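Local coordinates for MHC class I protein (Ginglymostoma cirratum, PDB 6LUP) that probably presents bound peptides to T cells at the cell surface, as MHC class I molecules of the same family do, at residues F8-T13 and T91-C96; M42-R47 and E56-E61; N210-S215 and S251-H256. All blocks are in the same frame, centred on the assembly; numbering follows the deposited sequence.

How the interactions relate
Interactions 1 and 2 both belong to the peptide-binding platform, their centres 20 Å apart and their nearest atoms about 7 Å apart without touching. Interaction 1 joins strands 3-12 and 91-100 in the middle of the eight-stranded sheet; interaction 2 joins outermost strand 43-44 of that sheet to helix 55-82 and, along the chain, is nested within the loop that interaction 1 closes. Interaction 3 follows in series, its centre 40 Å and 43 Å from the other two. Thus interaction 1 holds the middle of the groove floor, interaction 2 joins the floor's edge to a helix bordering the groove, and interaction 3 lies in the separate immunoglobulin C1-set domain, membrane-proximal as in other class I molecules.

Interaction 1: residues F8-T13 and T91-C96; sequences FFTWST and TYQLMC
Leu94 O takes the straight hydrogen bond of Phe9 N at 2.8 Å, with 171° at the hydrogen and the donor lying in the carbonyl plane. A C-H from Phe8 CA approaches the same oxygen at 3.5 Å. This antiparallel ladder lies inside the eight-stranded floor of the MHC class I platform, where strands 3-12 and 91-100 run side by side. Phe9 and Leu94 exchange both backbone bonds, as do Trp11 and Tyr92; Phe8 with Met95, Thr10 with Gln93 and Ser12 with Thr91 are the non-hydrogen-bonded pairs between and beside them.

Side chains alternate between two faces. The one with Phe9, Trp11, Tyr92 and Leu94 looks to helix 55-82: Phe9 meets Trp68, and Tyr92 and Cys96 pack on the bound peptide. Leu94 CD1 sits over one face of the Phe9 ring, offset toward the rim, while its CB meets the edge of the Trp11 ring, 3.9 Å from Trp11 CZ3. Tyr92 CG is anti to its backbone N (chi1 -161°), and from there the ring puts CD2 3.5 Å from Trp11 CE3. The two ring planes stand obliquely, at 66°. Tyr92 OH is hydrogen-bonded to His113.

The face with Phe8, Thr10, Gln93 and Met95 is met by the chain of another protein, whose backbone accepts from Gln93 NE2. There Met95 lies alongside Phe8 in a Met-aromatic contact, with Met95 CG 3.6 Å from Phe8 CD2 and Met95 SD 4.2 Å from Phe8 CE2.

Interaction 2: residues M42-R47 and E56-E61; sequences MIPRQR and EYWERE
Pro44 and Trp58 make the main apolar contact here, which ties outermost strand 43-44 of the MHC class I floor to helix 55-82, a helix that borders the peptide groove. No hydrogen bond crosses between the two segments; contact is made by CH-pi and van der Waals packing.

The CH-pi contact is defined by Pro44 CD, which stands over one face of the indole, 3.9 Å from the centroid of the Trp58 six-membered ring and 23° off its normal. Pro44 CB adds a second touch, 3.6 Å from Trp58 CH2. Tyr57 CD1 lies over the centre of the opposite indole face, so the ring is sandwiched between proline and tyrosine. Trp58 CG is anti to its carbonyl carbon (chi1 -60°), and CZ3 and CH2, at the far end of the indole, meet Ile43 and Pro44. The indole nitrogen is satisfied beyond the contact, by Glu53 O.

Aliphatic packing involves Met42, whose side chain crosses that of Trp58 at about a right angle. Met42 CG is 4.0 Å from Trp58 CZ3. The same Met42 CG lies 3.8 Å from Glu61 CB, as these two side chains run side by side and point the same way. The strand backbone also touches the indole: Met42 O is 3.3 Å from Trp58 CE3, and Pro44 N is 3.5 Å from Trp58 CZ3.

Polar interactions stay within the helix or reach past both segments. Glu61 OE1 is hydrogen-bonded to the backbone of the bound peptide, so the residue packing on Met42 also binds ligand. Glu61 OE2 is held by Arg60 in a salt bridge within the helix, side-on, NE and NH2 both reaching this one atom within 3° of the guanidinium plane, with Arg60 NE 2.8 Å from Glu61 OE2.

Interaction 3: residues N210-S215 and S251-H256; sequences NLFRDS and SCVVDH
Strands 210-213 and 251-255 run antiparallel with axes 4.8 Å apart and N-to-C directions at 150°, bonded through the hydrogen-bonded pairs Asn210 with Val253 and Phe212 with Ser251. Between these lies the non-hydrogen-bonded pair Leu211 with Cys252. Four backbone bonds close the ladder; Val253 N to Asn210 O, 2.9 Å, is the straightest at 175°.

These strands belong to one sheet of the immunoglobulin sandwich in the C1-set domain and match strands C and F of that fold. Side chains part to its two faces. Leu211 and Cys252 turn toward the interior, where both touch Phe186 of strand 183-189 in the other sheet. Leu211 CD1 comes 4.3 Å from Cys252 SG, and that sulfur is bonded to Cys197 on strand 194-202, so the disulfide joins the two sheets from within this pair.

On the other face sit Asn210, Phe212, Ser251 and Val253. The contact here is diagonal: Val253 CG1 lies between its own backbone N and carbonyl carbon (chi1 69°) and reaches the edge of the Phe212 ring, near its plane, 3.3 Å from Phe212 CE1. The same methyl is 3.8 Å from Asn210 CB, so it touches both side chains of the neighbouring strand. Ser251 OG approaches from the same strand as Val253, 3.3 Å from Phe212 CB, and Lys217 of strand 216-217 is touched by Asn210 and Phe212.

Taken together, the polar bonds crossing this contact are all backbone bonds; the side chains add van der Waals contacts, mostly apolar, on both faces. This implies that the four main-chain bonds hold the observed pairing while the side chains pack around it, and the covalent sulfur link fixes this sheet to its partner.

Interaction 1: residues F8-T13 and T91-C96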
loop_
_atom_site.group_PDB
_atom_site.type_symbol
_atom_site.label_atom_id
_atom_site.label_comp_id
_atom_site.label_asym_id
_atom_site.label_seq_id
_atom_site.Cartn_x
_atom_site.Cartn_y
_atom_site.Cartn_z
ATOM N N PHE A 8 7.676 5.776 2.511
ATOM C CA PHE A 8 8.139 4.729 1.600
ATOM C C PHE A 8 8.799 5.363 0.386
ATOM O O PHE A 8 8.151 6.094 -0.365
ATOM C CB PHE A 8 6.974 3.824 1.168
ATOM C CG PHE A 8 6.282 3.139 2.315
ATOM C CD1 PHE A 8 5.367 3.827 3.113
ATOM C CD2 PHE A 8 6.556 1.810 2.616
ATOM C CE1 PHE A 8 4.745 3.206 4.188
ATOM C CE2 PHE A 8 5.933 1.180 3.687
ATOM C CZ PHE A 8 5.026 1.877 4.472
ATOM N N PHE A 9 10.090 5.089 0.211
ATOM C CA PHE A 9 10.880 5.668 -0.869
ATOM C C PHE A 9 11.236 4.583 -1.876
ATOM O O PHE A 9 11.757 3.535 -1.492
ATOM C CB PHE A 9 12.195 6.241 -0.333
ATOM C CG PHE A 9 12.041 7.313 0.711
ATOM C CD1 PHE A 9 11.595 7.009 1.994
ATOM C CD2 PHE A 9 12.412 8.620 0.432
ATOM C CE1 PHE A 9 11.486 8.001 2.963
ATOM C CE2 PHE A 9 12.310 9.616 1.396
ATOM C CZ PHE A 9 11.843 9.310 2.662
ATOM N N THR A 10 10.969 4.833 -3.156
ATOM C CA THR A 10 11.384 3.910 -4.211
ATOM C C THR A 10 12.207 4.630 -5.275
ATOM O O THR A 10 11.736 5.590 -5.891
ATOM C CB THR A 10 10.186 3.203 -4.878
ATOM O OG1 THR A 10 9.414 2.527 -3.883
ATOM C CG2 THR A 10 10.656 2.186 -5.912
ATOM N N TRP A 11 13.437 4.162 -5.467
ATOM C CA TRP A 11 14.277 4.595 -6.576
ATOM C C TRP A 11 14.342 3.490 -7.624
ATOM O O TRP A 11 14.703 2.348 -7.320
ATOM C CB TRP A 11 15.689 4.930 -6.101
ATOM C CG TRP A 11 15.784 6.115 -5.190
ATOM C CD1 TRP A 11 16.028 7.407 -5.552
ATOM C CD2 TRP A 11 15.661 6.117 -3.760
ATOM N NE1 TRP A 11 16.061 8.217 -4.442
ATOM C CE2 TRP A 11 15.839 7.453 -3.328
ATOM C CE3 TRP A 11 15.419 5.123 -2.802
ATOM C CZ2 TRP A 11 15.779 7.820 -1.977
ATOM C CZ3 TRP A 11 15.364 5.490 -1.459
ATOM C CH2 TRP A 11 15.543 6.829 -1.062
ATOM N N SER A 12 13.977 3.832 -8.856
ATOM C CA SER A 12 14.046 2.897 -9.980
ATOM C C SER A 12 15.074 3.338 -11.003
ATOM O O SER A 12 15.310 4.532 -11.189
ATOM C CB SER A 12 12.687 2.761 -10.666
ATOM O OG SER A 12 11.727 2.203 -9.793
ATOM N N THR A 13 15.671 2.363 -11.673
ATOM C CA THR A 13 16.603 2.630 -12.755
ATOM C C THR A 13 15.894 3.404 -13.866
ATOM O O THR A 13 14.697 3.209 -14.101
ATOM C CB THR A 13 17.196 1.317 -13.307
ATOM O OG1 THR A 13 18.280 1.617 -14.191
ATOM C CG2 THR A 13 16.145 0.508 -14.054
ATOM N N THR A 91 16.527 -1.433 -8.396
ATOM C CA THR A 91 15.693 -0.707 -7.445
ATOM C C THR A 91 16.417 -0.458 -6.124
ATOM O O THR A 91 17.184 -1.301 -5.651
ATOM C CB THR A 91 14.393 -1.493 -7.160
ATOM O OG1 THR A 91 13.653 -1.641 -8.376
ATOM C CG2 THR A 91 13.513 -0.780 -6.154
ATOM N N TYR A 92 16.173 0.712 -5.543
ATOM C CA TYR A 92 16.491 0.948 -4.145
ATOM C C TYR A 92 15.215 1.322 -3.394
ATOM O O TYR A 92 14.340 1.999 -3.940
ATOM C CB TYR A 92 17.547 2.042 -3.990
ATOM C CG TYR A 92 18.240 2.029 -2.642
ATOM C CD1 TYR A 92 19.392 1.270 -2.433
ATOM C CD2 TYR A 92 17.742 2.769 -1.573
ATOM C CE1 TYR A 92 20.028 1.253 -1.202
ATOM C CE2 TYR A 92 18.369 2.757 -0.338
ATOM C CZ TYR A 92 19.514 2.001 -0.157
ATOM O OH TYR A 92 20.140 1.992 1.071
ATOM N N GLN A 93 15.106 0.869 -2.149
ATOM C CA GLN A 93 13.935 1.158 -1.332
ATOM C C GLN A 93 14.313 1.565 0.083
ATOM O O GLN A 93 15.276 1.046 0.648
ATOM C CB GLN A 93 12.996 -0.046 -1.295
ATOM C CG GLN A 93 12.263 -0.295 -2.599
ATOM C CD GLN A 93 11.647 -1.674 -2.657
ATOM O OE1 GLN A 93 12.337 -2.671 -2.870
ATOM N NE2 GLN A 93 10.337 -1.738 -2.471
ATOM N N LEU A 94 13.546 2.498 0.641
ATOM C CA LEU A 94 13.719 2.923 2.022
ATOM C C LEU A 94 12.368 2.965 2.715
ATOM O O LEU A 94 11.413 3.522 2.188
ATOM C CB LEU A 94 14.373 4.302 2.089
ATOM C CG LEU A 94 15.071 4.766 3.372
ATOM C CD1 LEU A 94 15.454 6.228 3.231
ATOM C CD2 LEU A 94 14.234 4.589 4.622
ATOM N N MET A 95 12.306 2.370 3.899
ATOM C CA MET A 95 11.140 2.437 4.762
ATOM C C MET A 95 11.563 3.034 6.082
ATOM O O MET A 95 12.466 2.504 6.733
ATOM C CB MET A 95 10.647 1.033 5.080
ATOM C CG MET A 95 9.518 0.522 4.224
ATOM S SD MET A 95 9.213 -1.222 4.594
ATOM C CE MET A 95 8.414 -1.101 6.198
ATOM N N CYS A 96 10.921 4.112 6.499
ATOM C CA CYS A 96 11.090 4.549 7.878
ATOM C C CYS A 96 9.794 5.074 8.454
ATOM O O CYS A 96 8.884 5.464 7.714
ATOM C CB CYS A 96 12.225 5.567 8.021
ATOM S SG CYS A 96 12.051 7.010 6.966
#

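Interaction 2: residues M42-R47 and E56-E61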
loop_
_atom_site.group_PDB
_atom_site.type_symbol
_atom_site.label_atom_id
_atom_site.label_comp_id
_atom_site.label_asym_id
_atom_site.label_seq_id
_atom_site.Cartn_x
_atom_site.Cartn_y
_atom_site.Cartn_z
ATOM N N MET A 42 6.965 18.078 -3.023
ATOM C CA MET A 42 6.111 17.329 -2.115
ATOM C C MET A 42 4.708 17.918 -2.189
ATOM O O MET A 42 4.530 19.120 -2.018
ATOM C CB MET A 42 6.643 17.388 -0.685
ATOM C CG MET A 42 5.818 16.572 0.293
ATOM S SD MET A 42 6.101 14.804 0.098
ATOM C CE MET A 42 7.184 14.499 1.492
ATOM N N ILE A 43 3.720 17.074 -2.460
ATOM C CA ILE A 43 2.347 17.548 -2.646
ATOM C C ILE A 43 1.376 16.808 -1.729
ATOM O O ILE A 43 1.612 15.653 -1.378
ATOM C CB ILE A 43 1.894 17.428 -4.120
ATOM C CG1 ILE A 43 1.867 15.957 -4.575
ATOM C CG2 ILE A 43 2.794 18.272 -5.024
ATOM C CD1 ILE A 43 1.128 15.708 -5.875
ATOM N N PRO A 44 0.283 17.477 -1.326
ATOM C CA PRO A 44 -0.740 16.812 -0.512
ATOM C C PRO A 44 -1.555 15.805 -1.305
ATOM O O PRO A 44 -1.858 16.026 -2.480
ATOM C CB PRO A 44 -1.642 17.962 -0.057
ATOM C CG PRO A 44 -1.416 19.045 -1.050
ATOM C CD PRO A 44 0.003 18.911 -1.508
ATOM N N ARG A 45 -1.884 14.700 -0.650
ATOM C CA ARG A 45 -2.798 13.702 -1.181
ATOM C C ARG A 45 -4.041 13.686 -0.310
ATOM O O ARG A 45 -4.946 12.863 -0.501
ATOM C CB ARG A 45 -2.151 12.315 -1.186
ATOM C CG ARG A 45 -1.160 12.091 -2.314
ATOM C CD ARG A 45 -1.800 12.324 -3.670
ATOM N NE ARG A 45 -0.942 11.872 -4.759
ATOM C CZ ARG A 45 -0.856 12.471 -5.941
ATOM N NH1 ARG A 45 -0.050 11.986 -6.872
ATOM N NH2 ARG A 45 -1.566 13.565 -6.191
ATOM N N GLN A 46 -4.058 14.588 0.662
ATOM C CA GLN A 46 -5.186 14.755 1.560
ATOM C C GLN A 46 -5.483 16.225 1.756
ATOM O O GLN A 46 -4.584 17.072 1.768
ATOM C CB GLN A 46 -4.916 14.121 2.920
ATOM C CG GLN A 46 -4.987 12.607 2.927
ATOM C CD GLN A 46 -6.360 12.069 2.576
ATOM O OE1 GLN A 46 -7.385 12.641 2.946
ATOM N NE2 GLN A 46 -6.383 10.946 1.869
ATOM N N ARG A 47 -6.763 16.514 1.932
ATOM C CA ARG A 47 -7.215 17.873 2.085
ATOM C C ARG A 47 -6.847 18.444 3.450
ATOM O O ARG A 47 -6.428 19.596 3.544
ATOM C CB ARG A 47 -8.716 17.945 1.852
ATOM C CG ARG A 47 -9.260 19.352 1.936
ATOM C CD ARG A 47 -10.569 19.464 1.199
ATOM N NE ARG A 47 -11.436 20.409 1.884
ATOM C CZ ARG A 47 -12.313 20.074 2.829
ATOM N NH1 ARG A 47 -12.454 18.802 3.204
ATOM N NH2 ARG A 47 -13.059 21.017 3.397
ATOM N N GLU A 56 5.769 27.103 4.527
ATOM C CA GLU A 56 7.037 26.629 5.083
ATOM C C GLU A 56 7.123 25.110 5.158
ATOM O O GLU A 56 8.178 24.524 4.892
ATOM C CB GLU A 56 7.304 27.256 6.453
ATOM C CG GLU A 56 7.877 28.661 6.349
ATOM C CD GLU A 56 8.220 29.278 7.696
ATOM O OE1 GLU A 56 8.437 28.508 8.671
ATOM O OE2 GLU A 56 8.280 30.533 7.772
ATOM N N TYR A 57 6.008 24.480 5.509
ATOM C CA TYR A 57 5.930 23.033 5.559
ATOM C C TYR A 57 6.226 22.389 4.198
ATOM O O TYR A 57 7.035 21.464 4.105
ATOM C CB TYR A 57 4.556 22.592 6.064
ATOM C CG TYR A 57 4.386 21.094 6.091
ATOM C CD1 TYR A 57 3.978 20.398 4.951
ATOM C CD2 TYR A 57 4.634 20.370 7.252
ATOM C CE1 TYR A 57 3.824 19.021 4.968
ATOM C CE2 TYR A 57 4.482 18.993 7.282
ATOM C CZ TYR A 57 4.078 18.323 6.138
ATOM O OH TYR A 57 3.924 16.957 6.162
ATOM N N TRP A 58 5.570 22.880 3.154
ATOM C CA TRP A 58 5.727 22.309 1.822
ATOM C C TRP A 58 7.081 22.630 1.221
ATOM O O TRP A 58 7.664 21.803 0.522
ATOM C CB TRP A 58 4.580 22.746 0.915
ATOM C CG TRP A 58 3.284 22.294 1.481
ATOM C CD1 TRP A 58 2.361 23.057 2.137
ATOM C CD2 TRP A 58 2.791 20.956 1.507
ATOM N NE1 TRP A 58 1.314 22.279 2.552
ATOM C CE2 TRP A 58 1.550 20.982 2.177
ATOM C CE3 TRP A 58 3.270 19.733 1.014
ATOM C CZ2 TRP A 58 0.776 19.830 2.365
ATOM C CZ3 TRP A 58 2.504 18.589 1.206
ATOM C CH2 TRP A 58 1.274 18.647 1.881
ATOM N N GLU A 59 7.587 23.821 1.520
ATOM C CA GLU A 59 8.914 24.222 1.092
ATOM C C GLU A 59 9.974 23.296 1.683
ATOM O O GLU A 59 10.830 22.788 0.955
ATOM C CB GLU A 59 9.172 25.681 1.463
ATOM C CG GLU A 59 8.440 26.660 0.557
ATOM C CD GLU A 59 8.080 27.969 1.237
ATOM O OE1 GLU A 59 7.201 28.680 0.697
ATOM O OE2 GLU A 59 8.657 28.293 2.303
ATOM N N ARG A 60 9.899 23.050 2.989
ATOM C CA ARG A 60 10.878 22.191 3.653
ATOM C C ARG A 60 10.764 20.728 3.230
ATOM O O ARG A 60 11.779 20.071 2.976
ATOM C CB ARG A 60 10.778 22.303 5.174
ATOM C CG ARG A 60 11.779 21.421 5.908
ATOM C CD ARG A 60 11.292 21.036 7.290
ATOM N NE ARG A 60 9.913 20.538 7.275
ATOM C CZ ARG A 60 8.863 21.200 7.770
ATOM N NH1 ARG A 60 9.016 22.400 8.332
ATOM N NH2 ARG A 60 7.657 20.652 7.707
ATOM N N GLU A 61 9.538 20.212 3.167
ATOM C CA GLU A 61 9.329 18.819 2.763
ATOM C C GLU A 61 9.837 18.561 1.341
ATOM O O GLU A 61 10.402 17.499 1.063
ATOM C CB GLU A 61 7.864 18.390 2.908
ATOM C CG GLU A 61 7.340 18.346 4.337
ATOM C CD GLU A 61 8.223 17.541 5.274
ATOM O OE1 GLU A 61 8.209 16.290 5.190
ATOM O OE2 GLU A 61 8.925 18.171 6.105
#

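Interaction 3: residues N210-S215 and S251-H256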
loop_
_atom_site.group_PDB
_atom_site.type_symbol
_atom_site.label_atom_id
_atom_site.label_comp_id
_atom_site.label_asym_id
_atom_site.label_seq_id
_atom_site.Cartn_x
_atom_site.Cartn_y
_atom_site.Cartn_z
ATOM N N ASN A 210 -15.643 -13.866 8.934
ATOM C CA ASN A 210 -15.771 -15.312 9.013
ATOM C C ASN A 210 -17.197 -15.762 8.746
ATOM O O ASN A 210 -18.153 -15.071 9.109
ATOM C CB ASN A 210 -15.301 -15.812 10.381
ATOM C CG ASN A 210 -13.830 -15.525 10.636
ATOM O OD1 ASN A 210 -12.954 -16.183 10.079
ATOM N ND2 ASN A 210 -13.556 -14.546 11.488
ATOM N N LEU A 211 -17.328 -16.922 8.112
ATOM C CA LEU A 211 -18.630 -17.473 7.753
ATOM C C LEU A 211 -19.040 -18.616 8.667
ATOM O O LEU A 211 -18.202 -19.400 9.115
ATOM C CB LEU A 211 -18.632 -17.928 6.293
ATOM C CG LEU A 211 -18.979 -16.867 5.245
ATOM C CD1 LEU A 211 -17.922 -15.776 5.136
ATOM C CD2 LEU A 211 -19.188 -17.536 3.896
ATOM N N PHE A 212 -20.339 -18.697 8.937
ATOM C CA PHE A 212 -20.879 -19.674 9.876
ATOM C C PHE A 212 -22.080 -20.435 9.329
ATOM O O PHE A 212 -23.021 -19.844 8.789
ATOM C CB PHE A 212 -21.251 -18.999 11.200
ATOM C CG PHE A 212 -20.070 -18.672 12.066
ATOM C CD1 PHE A 212 -19.339 -17.504 11.862
ATOM C CD2 PHE A 212 -19.690 -19.527 13.092
ATOM C CE1 PHE A 212 -18.246 -17.206 12.659
ATOM C CE2 PHE A 212 -18.599 -19.230 13.894
ATOM C CZ PHE A 212 -17.877 -18.066 13.679
ATOM N N ARG A 213 -22.030 -21.756 9.480
ATOM C CA ARG A 213 -23.152 -22.623 9.149
ATOM C C ARG A 213 -23.809 -23.113 10.430
ATOM O O ARG A 213 -23.215 -23.892 11.177
ATOM C CB ARG A 213 -22.696 -23.810 8.297
ATOM C CG ARG A 213 -23.831 -24.731 7.880
ATOM C CD ARG A 213 -23.365 -25.806 6.916
ATOM N NE ARG A 213 -24.465 -26.694 6.541
ATOM C CZ ARG A 213 -24.778 -27.818 7.178
ATOM N NH1 ARG A 213 -25.801 -28.553 6.757
ATOM N NH2 ARG A 213 -24.074 -28.215 8.234
ATOM N N ASP A 214 -25.027 -22.631 10.679
ATOM C CA ASP A 214 -25.855 -23.062 11.811
ATOM C C ASP A 214 -25.096 -23.091 13.152
ATOM O O ASP A 214 -25.121 -24.097 13.870
ATOM C CB ASP A 214 -26.494 -24.430 11.502
ATOM C CG ASP A 214 -27.771 -24.679 12.286
ATOM O OD1 ASP A 214 -28.621 -23.765 12.364
ATOM O OD2 ASP A 214 -27.933 -25.800 12.816
ATOM N N SER A 215 -24.424 -21.982 13.471
ATOM C CA SER A 215 -23.619 -21.825 14.701
ATOM C C SER A 215 -22.216 -22.446 14.635
ATOM O O SER A 215 -21.435 -22.325 15.581
ATOM C CB SER A 215 -24.368 -22.328 15.950
ATOM O OG SER A 215 -25.468 -21.494 16.272
ATOM N N SER A 251 -24.759 -17.374 8.489
ATOM C CA SER A 251 -24.413 -16.046 8.972
ATOM C C SER A 251 -22.990 -15.643 8.583
ATOM O O SER A 251 -22.099 -16.488 8.438
ATOM C CB SER A 251 -24.614 -15.945 10.488
ATOM O OG SER A 251 -23.743 -16.818 11.183
ATOM N N CYS A 252 -22.802 -14.341 8.395
ATOM C CA CYS A 252 -21.490 -13.761 8.180
ATOM C C CYS A 252 -21.167 -12.808 9.330
ATOM O O CYS A 252 -21.965 -11.927 9.660
ATOM C CB CYS A 252 -21.445 -13.024 6.845
ATOM S SG CYS A 252 -19.854 -12.238 6.529
ATOM N N VAL A 253 -20.002 -13.001 9.942
ATOM C CA VAL A 253 -19.588 -12.199 11.090
ATOM C C VAL A 253 -18.363 -11.339 10.754
ATOM O O VAL A 253 -17.370 -11.834 10.218
ATOM C CB VAL A 253 -19.362 -13.075 12.350
ATOM C CG1 VAL A 253 -18.144 -13.970 12.194
ATOM C CG2 VAL A 253 -19.216 -12.212 13.591
ATOM N N VAL A 254 -18.452 -10.045 11.060
ATOM C CA VAL A 254 -17.400 -9.099 10.703
ATOM C C VAL A 254 -16.851 -8.355 11.922
ATOM O O VAL A 254 -17.611 -7.835 12.744
ATOM C CB VAL A 254 -17.886 -8.078 9.652
ATOM C CG1 VAL A 254 -16.739 -7.188 9.197
ATOM C CG2 VAL A 254 -18.501 -8.784 8.455
ATOM N N ASP A 255 -15.523 -8.320 12.025
ATOM C CA ASP A 255 -14.824 -7.513 13.022
ATOM C C ASP A 255 -13.952 -6.457 12.360
ATOM O O ASP A 255 -13.055 -6.766 11.574
ATOM C CB ASP A 255 -13.986 -8.386 13.953
ATOM C CG ASP A 255 -14.804 -8.991 15.070
ATOM O OD1 ASP A 255 -15.115 -8.265 16.041
ATOM O OD2 ASP A 255 -15.136 -10.192 14.976
ATOM N N HIS A 256 -14.244 -5.205 12.690
ATOM C CA HIS A 256 -13.533 -4.045 12.185
ATOM C C HIS A 256 -13.594 -3.006 13.291
ATOM O O HIS A 256 -14.634 -2.841 13.933
ATOM C CB HIS A 256 -14.214 -3.527 10.912
ATOM C CG HIS A 256 -13.536 -2.344 10.290
ATOM N ND1 HIS A 256 -12.510 -2.468 9.376
ATOM C CD2 HIS A 256 -13.748 -1.015 10.435
ATOM C CE1 HIS A 256 -12.115 -1.267 8.996
ATOM N NE2 HIS A 256 -12.850 -0.368 9.623
#